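PDB 2BJF: choloylglycine hydrolase from Clostridium perfringens, which hydrolyses the amide bond of glycine- and taurine-conjugated bile salts, releasing free bile acids, and can also join bile acids to amines as an N-acyltransferase. Local coordinates for residues Ala184-Tyr189 with Ser227-Val232; Asn195-Phe200 with Gln212-Val217. All coordinates share one frame; numbering follows the deposited sequence. Where two conformers were deposited one is given.

Contact 1: residues Ala184-Tyr189 with Ser227-Val232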
loop_
_atom_site.group_PDB
_atom_site.type_symbol
_atom_site.label_atom_id
_atom_site.label_comp_id
_atom_site.label_asym_id
_atom_site.label_seq_id
_atom_site.Cartn_x
_atom_site.Cartn_y
_atom_site.Cartn_z
ATOM N N ALA A 184 -2.947 18.200 -1.865
ATOM C CA ALA A 184 -4.205 17.461 -1.962
ATOM C C ALA A 184 -4.010 15.971 -1.668
ATOM O O ALA A 184 -4.890 15.329 -1.089
ATOM C CB ALA A 184 -4.848 17.663 -3.330
ATOM N N ASN A 185 -2.855 15.432 -2.061
ATOM C CA ASN A 185 -2.527 14.024 -1.815
ATOM C C ASN A 185 -2.388 13.701 -0.325
ATOM O O ASN A 185 -2.665 12.578 0.096
ATOM C CB ASN A 185 -1.262 13.613 -2.581
ATOM C CG ASN A 185 -1.098 12.098 -2.688
ATOM O OD1 ASN A 185 -2.070 11.361 -2.876
ATOM N ND2 ASN A 185 0.141 11.631 -2.586
ATOM N N LEU A 186 -1.972 14.689 0.466
ATOM C CA LEU A 186 -1.864 14.529 1.921
ATOM C C LEU A 186 -3.193 14.129 2.558
ATOM O O LEU A 186 -3.218 13.368 3.524
ATOM C CB LEU A 186 -1.350 15.810 2.579
ATOM C CG LEU A 186 0.091 16.250 2.323
ATOM C CD1 LEU A 186 0.274 17.677 2.801
ATOM C CD2 LEU A 186 1.086 15.326 3.004
ATOM N N ASN A 187 -4.289 14.640 1.998
ATOM C CA ASN A 187 -5.644 14.351 2.481
ATOM C C ASN A 187 -6.033 12.869 2.461
ATOM O O ASN A 187 -6.933 12.449 3.192
ATOM C CB ASN A 187 -6.671 15.159 1.687
ATOM C CG ASN A 187 -6.569 16.653 1.939
ATOM O OD1 ASN A 187 -6.183 17.091 3.024
ATOM N ND2 ASN A 187 -6.928 17.444 0.935
ATOM N N GLN A 188 -5.362 12.084 1.620
ATOM C CA GLN A 188 -5.626 10.647 1.536
ATOM C C GLN A 188 -5.104 9.888 2.754
ATOM O O GLN A 188 -5.486 8.738 2.986
ATOM C CB GLN A 188 -5.031 10.053 0.255
ATOM C CG GLN A 188 -5.787 10.415 -1.017
ATOM C CD GLN A 188 -7.257 10.020 -0.976
ATOM O OE1 GLN A 188 -8.143 10.877 -1.028
ATOM N NE2 GLN A 188 -7.521 8.720 -0.873
ATOM N N TYR A 189 -4.243 10.542 3.532
ATOM C CA TYR A 189 -3.584 9.903 4.673
ATOM C C TYR A 189 -4.019 10.440 6.041
ATOM O O TYR A 189 -3.295 10.298 7.030
ATOM C CB TYR A 189 -2.062 9.995 4.498
ATOM C CG TYR A 189 -1.589 9.325 3.229
ATOM C CD1 TYR A 189 -1.312 7.958 3.203
ATOM C CD2 TYR A 189 -1.450 10.049 2.046
ATOM C CE1 TYR A 189 -0.895 7.333 2.035
ATOM C CE2 TYR A 189 -1.033 9.434 0.872
ATOM C CZ TYR A 189 -0.756 8.078 0.875
ATOM O OH TYR A 189 -0.343 7.468 -0.286
ATOM N N SER A 227 5.590 9.663 -2.918
ATOM C CA SER A 227 5.736 8.847 -1.712
ATOM C C SER A 227 6.679 9.487 -0.696
ATOM O O SER A 227 6.407 9.471 0.508
ATOM C CB SER A 227 6.201 7.439 -2.071
ATOM O OG SER A 227 5.202 6.772 -2.821
ATOM N N ARG A 228 7.777 10.058 -1.188
ATOM C CA ARG A 228 8.728 10.752 -0.323
ATOM C C ARG A 228 8.112 11.992 0.323
ATOM O O ARG A 228 8.369 12.270 1.495
ATOM C CB ARG A 228 10.015 11.095 -1.081
ATOM C CG ARG A 228 10.852 9.869 -1.422
ATOM C CD ARG A 228 12.200 10.234 -2.027
ATOM N NE ARG A 228 12.111 10.634 -3.432
ATOM C CZ ARG A 228 12.080 11.892 -3.864
ATOM N NH1 ARG A 228 12.115 12.901 -3.000
ATOM N NH2 ARG A 228 12.008 12.145 -5.164
ATOM N N PHE A 229 7.287 12.715 -0.436
ATOM C CA PHE A 229 6.576 13.891 0.080
ATOM C C PHE A 229 5.702 13.508 1.274
ATOM O O PHE A 229 5.745 14.163 2.315
ATOM C CB PHE A 229 5.732 14.544 -1.024
ATOM C CG PHE A 229 5.191 15.908 -0.666
ATOM C CD1 PHE A 229 5.781 17.059 -1.179
ATOM C CD2 PHE A 229 4.075 16.041 0.161
ATOM C CE1 PHE A 229 5.281 18.324 -0.859
ATOM C CE2 PHE A 229 3.569 17.298 0.488
ATOM C CZ PHE A 229 4.172 18.443 -0.025
ATOM N N ILE A 230 4.923 12.438 1.120
ATOM C CA ILE A 230 4.055 11.957 2.195
ATOM C C ILE A 230 4.867 11.611 3.443
ATOM O O ILE A 230 4.540 12.061 4.541
ATOM C CB ILE A 230 3.186 10.743 1.748
ATOM C CG1 ILE A 230 2.293 11.110 0.549
ATOM C CG2 ILE A 230 2.364 10.186 2.922
ATOM C CD1 ILE A 230 1.341 12.291 0.769
ATOM N N ARG A 231 5.937 10.836 3.265
ATOM C CA ARG A 231 6.756 10.401 4.395
ATOM C C ARG A 231 7.379 11.569 5.161
ATOM O O ARG A 231 7.233 11.652 6.379
ATOM C CB ARG A 231 7.830 9.396 3.960
ATOM C CG ARG A 231 7.265 8.047 3.531
ATOM C CD ARG A 231 8.195 6.885 3.895
ATOM N NE ARG A 231 9.526 6.985 3.288
ATOM C CZ ARG A 231 9.815 6.670 2.026
ATOM N NH1 ARG A 231 8.870 6.244 1.194
ATOM N NH2 ARG A 231 11.062 6.790 1.589
ATOM N N VAL A 232 8.041 12.479 4.448
ATOM C CA VAL A 232 8.700 13.616 5.100
ATOM C C VAL A 232 7.689 14.553 5.780
ATOM O O VAL A 232 7.954 15.075 6.862
ATOM C CB VAL A 232 9.686 14.364 4.144
ATOM C CG1 VAL A 232 8.958 15.068 3.005
ATOM C CG2 VAL A 232 10.565 15.337 4.915
#

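Contact 2: residues Asn195-Phe200 with Gln212-Val217. With TAU (2-aminoethanesulfonic acid), chain C.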
loop_
_atom_site.group_PDB
_atom_site.type_symbol
_atom_site.label_atom_id
_atom_site.label_comp_id
_atom_site.label_asym_id
_atom_site.label_seq_id
_atom_site.Cartn_x
_atom_site.Cartn_y
_atom_site.Cartn_z
ATOM N N ASN A 195 0.604 7.067 17.246
ATOM C CA ASN A 195 0.429 6.263 18.447
ATOM C C ASN A 195 0.155 4.804 18.116
ATOM O O ASN A 195 -0.645 4.499 17.230
ATOM C CB ASN A 195 -0.701 6.827 19.311
ATOM C CG ASN A 195 -0.382 8.204 19.867
ATOM O OD1 ASN A 195 0.783 8.586 19.987
ATOM N ND2 ASN A 195 -1.422 8.958 20.211
ATOM N N GLN A 196 0.829 3.913 18.837
ATOM C CA GLN A 196 0.675 2.472 18.657
ATOM C C GLN A 196 -0.781 2.029 18.796
ATOM O O GLN A 196 -1.488 2.465 19.708
ATOM C CB GLN A 196 1.557 1.721 19.664
ATOM C CG GLN A 196 1.461 0.192 19.616
ATOM C CD GLN A 196 2.146 -0.426 18.405
ATOM O OE1 GLN A 196 2.451 0.254 17.424
ATOM N NE2 GLN A 196 2.385 -1.731 18.472
ATOM N N VAL A 197 -1.220 1.181 17.867
ATOM C CA VAL A 197 -2.506 0.498 17.978
ATOM C C VAL A 197 -2.206 -0.939 18.424
ATOM O O VAL A 197 -1.777 -1.764 17.615
ATOM C CB VAL A 197 -3.303 0.521 16.646
ATOM C CG1 VAL A 197 -4.677 -0.115 16.828
ATOM C CG2 VAL A 197 -3.452 1.948 16.134
ATOM N N PRO A 198 -2.400 -1.230 19.726
ATOM C CA PRO A 198 -1.958 -2.501 20.307
ATOM C C PRO A 198 -2.829 -3.714 19.970
ATOM O O PRO A 198 -2.330 -4.843 19.971
ATOM C CB PRO A 198 -1.998 -2.226 21.813
ATOM C CG PRO A 198 -3.053 -1.198 21.977
ATOM C CD PRO A 198 -3.036 -0.355 20.731
ATOM N N GLU A 199 -4.112 -3.485 19.697
ATOM C CA GLU A 199 -5.043 -4.585 19.443
ATOM C C GLU A 199 -6.231 -4.206 18.567
ATOM O O GLU A 199 -6.535 -3.025 18.380
ATOM C CB GLU A 199 -5.532 -5.205 20.763
ATOM C CG GLU A 199 -6.280 -4.248 21.689
ATOM C CD GLU A 199 -6.803 -4.922 22.949
ATOM O OE1 GLU A 199 -6.343 -6.038 23.277
ATOM O OE2 GLU A 199 -7.679 -4.332 23.615
ATOM N N PHE A 200 -6.886 -5.233 18.031
ATOM C CA PHE A 200 -8.105 -5.099 17.242
ATOM C C PHE A 200 -8.930 -6.358 17.498
ATOM O O PHE A 200 -8.440 -7.474 17.321
ATOM C CB PHE A 200 -7.763 -4.977 15.752
ATOM C CG PHE A 200 -8.944 -4.655 14.869
ATOM C CD1 PHE A 200 -9.159 -3.354 14.422
ATOM C CD2 PHE A 200 -9.827 -5.655 14.466
ATOM C CE1 PHE A 200 -10.244 -3.051 13.599
ATOM C CE2 PHE A 200 -10.914 -5.363 13.646
ATOM C CZ PHE A 200 -11.124 -4.059 13.212
ATOM N N GLN A 212 6.083 -2.466 17.140
ATOM C CA GLN A 212 5.774 -1.041 17.132
ATOM C C GLN A 212 5.566 -0.519 15.715
ATOM O O GLN A 212 6.233 -0.965 14.778
ATOM C CB GLN A 212 6.883 -0.240 17.825
ATOM C CG GLN A 212 6.974 -0.442 19.335
ATOM C CD GLN A 212 5.699 -0.057 20.081
ATOM O OE1 GLN A 212 5.292 -0.743 21.015
ATOM N NE2 GLN A 212 5.072 1.042 19.675
ATOM N N GLY A 213 4.629 0.415 15.568
ATOM C CA GLY A 213 4.414 1.116 14.303
ATOM C C GLY A 213 3.129 0.802 13.556
ATOM O O GLY A 213 2.981 1.174 12.392
ATOM N N THR A 214 2.190 0.132 14.219
ATOM C CA THR A 214 0.957 -0.316 13.558
ATOM C C THR A 214 0.037 0.819 13.109
ATOM O O THR A 214 -0.790 0.635 12.212
ATOM C CB THR A 214 0.160 -1.300 14.435
ATOM O OG1 THR A 214 -0.107 -0.702 15.710
ATOM C CG2 THR A 214 0.936 -2.599 14.626
ATOM N N GLY A 215 0.191 1.992 13.719
ATOM C CA GLY A 215 -0.634 3.150 13.379
ATOM C C GLY A 215 -0.341 3.751 12.014
ATOM O O GLY A 215 -1.206 4.401 11.421
ATOM N N LEU A 216 0.878 3.540 11.517
ATOM C CA LEU A 216 1.307 4.119 10.237
ATOM C C LEU A 216 1.241 3.157 9.050
ATOM O O LEU A 216 1.665 3.504 7.944
ATOM C CB LEU A 216 2.718 4.710 10.349
ATOM C CG LEU A 216 2.936 5.996 11.147
ATOM C CD1 LEU A 216 4.374 6.461 10.974
ATOM C CD2 LEU A 216 1.970 7.098 10.724
ATOM N N VAL A 217 0.712 1.956 9.269
ATOM C CA VAL A 217 0.530 1.000 8.176
ATOM C C VAL A 217 -0.300 1.655 7.065
ATOM O O VAL A 217 -1.349 2.251 7.325
ATOM C CB VAL A 217 -0.088 -0.331 8.671
ATOM C CG1 VAL A 217 -0.401 -1.264 7.504
ATOM C CG2 VAL A 217 0.862 -1.014 9.652
HETATM C C1 TAU C . 6.960 -4.315 20.048
HETATM C C2 TAU C . 8.114 -3.814 19.955
HETATM N N1 TAU C . 5.827 -4.684 20.396
HETATM S S TAU C . 9.051 -4.159 18.743
HETATM O O1 TAU C . 8.905 -5.588 18.377
HETATM O O2 TAU C . 8.705 -3.311 17.582
HETATM O O3 TAU C . 10.455 -3.903 19.140
HETATM O O HOH W 1 4.002 3.025 17.475
#

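Contact 1: residues Ala184-Tyr189 with Ser227-Val232
Over one face of the Tyr189 ring lies the CG2 methyl of Ile230, 3.9 Å from the ring centroid and 11° off the ring normal, which makes a CH-pi contact; the Phe229 ring instead meets Leu186 at its edge, with Leu186 CD1 near the ring plane and 4.0 Å from Phe229 CE2. Both rings belong to a helix-helix contact in an Ntn hydrolase, where Asn185 and Leu186 at the end of helix 179-186, and Tyr189 just beyond the short 3-10 segment, pack on the long helix 225-243. The backbones come nearest at Leu186 and Ile230, whose CA atoms are 6.5 Å apart. No hydrogen bond crosses the interface, so the join rests on packing alone.

Ile230 has the largest share. With CG2 anti to the backbone N and CG1 beside it (chi1 -59°), its two branches divide the work: CG2 sits over the tyrosine ring face, while CD1 enters between three side chains. Leu186 CD2 is 3.8 Å from Ile230 CD1 as these two side chains run antiparallel alongside each other. His182 stacks on the Phe229 ring, while Leu186 also packs on Leu207 of the second subunit, placing the contact beside a subunit interface. At the methyl tip, Ile230 CD1 touches both Tyr189 CE2, at 3.7 Å, and the amide nitrogen Asn185 ND2, at 3.6 Å.

Contact 2: residues Asn195-Phe200 with Gln212-Val217
Gln196 and Gly215 bring the backbones closest, CA to CA 5.5 Å, where the extended chain before strand 199-202 passes an irregular turn at Gln212-Val217. Together they form the base of a beta-hairpin, strands 199-202 and 205-208, that projects from the Ntn-hydrolase body; the centre of the contact lies about 32 Å from the centre of the chain.

The main polar link is made by the Gln196 side chain. Its CG runs anti to the backbone N (chi1 178°) and the chain bends at chi2, bringing OE1 to two successive amides: Gly213 N at 2.9 Å and Thr214 N at 3.2 Å. These donors reach the oxygen from opposite faces of the amide plane, each tilted from it, and a water adds a third bond to OE1. The other end of the amide, Gln196 NE2, is held by the carbonyl of Gly211; with OE1 and NE2 both bonded, the rotation of the amide is fixed. The Gln212 amide crosses obliquely, its plane 32° from that of Gln196, with Gln212 NE2 3.5 Å from Gln196 CD.

Gly215 sits where a CB would run into Asn195 O, and its CA is 4.1 Å from Val197 CG2. Val217 packs on Asp222 of the fourth subunit and Thr214 on Val190 of the second, so this base lies between subunits. A taurine bound here, away from the pocket of Asn82, Pro84 and Asn175, accepts a nearly straight bond from Gln212 N to its O2 (173°). Just before the strand, Thr214 OG1 donates to Val197 O at 2.7 Å.

From the N terminus, the chain passes through helix 179-186 into the first segment of contact 1, then runs outward to Asn195-Phe200. Strands 199-202 and 205-208 form the hairpin, and on the return path Gln212-Val217 meets the outgoing chain, closing contact 2 across only 11 intervening residues. The chain then enters helix 225-243, whose early turns complete contact 1 across 37 residues. The smaller loop therefore lies wholly within the larger, and the two do not cross. Contact 1 joins the end of helix 179-186 and the residues just after it to helix 225-243, contact 2 the base of the hairpin; their centres are 19 Å apart, their nearest atoms about 7 Å, and both touch the second subunit.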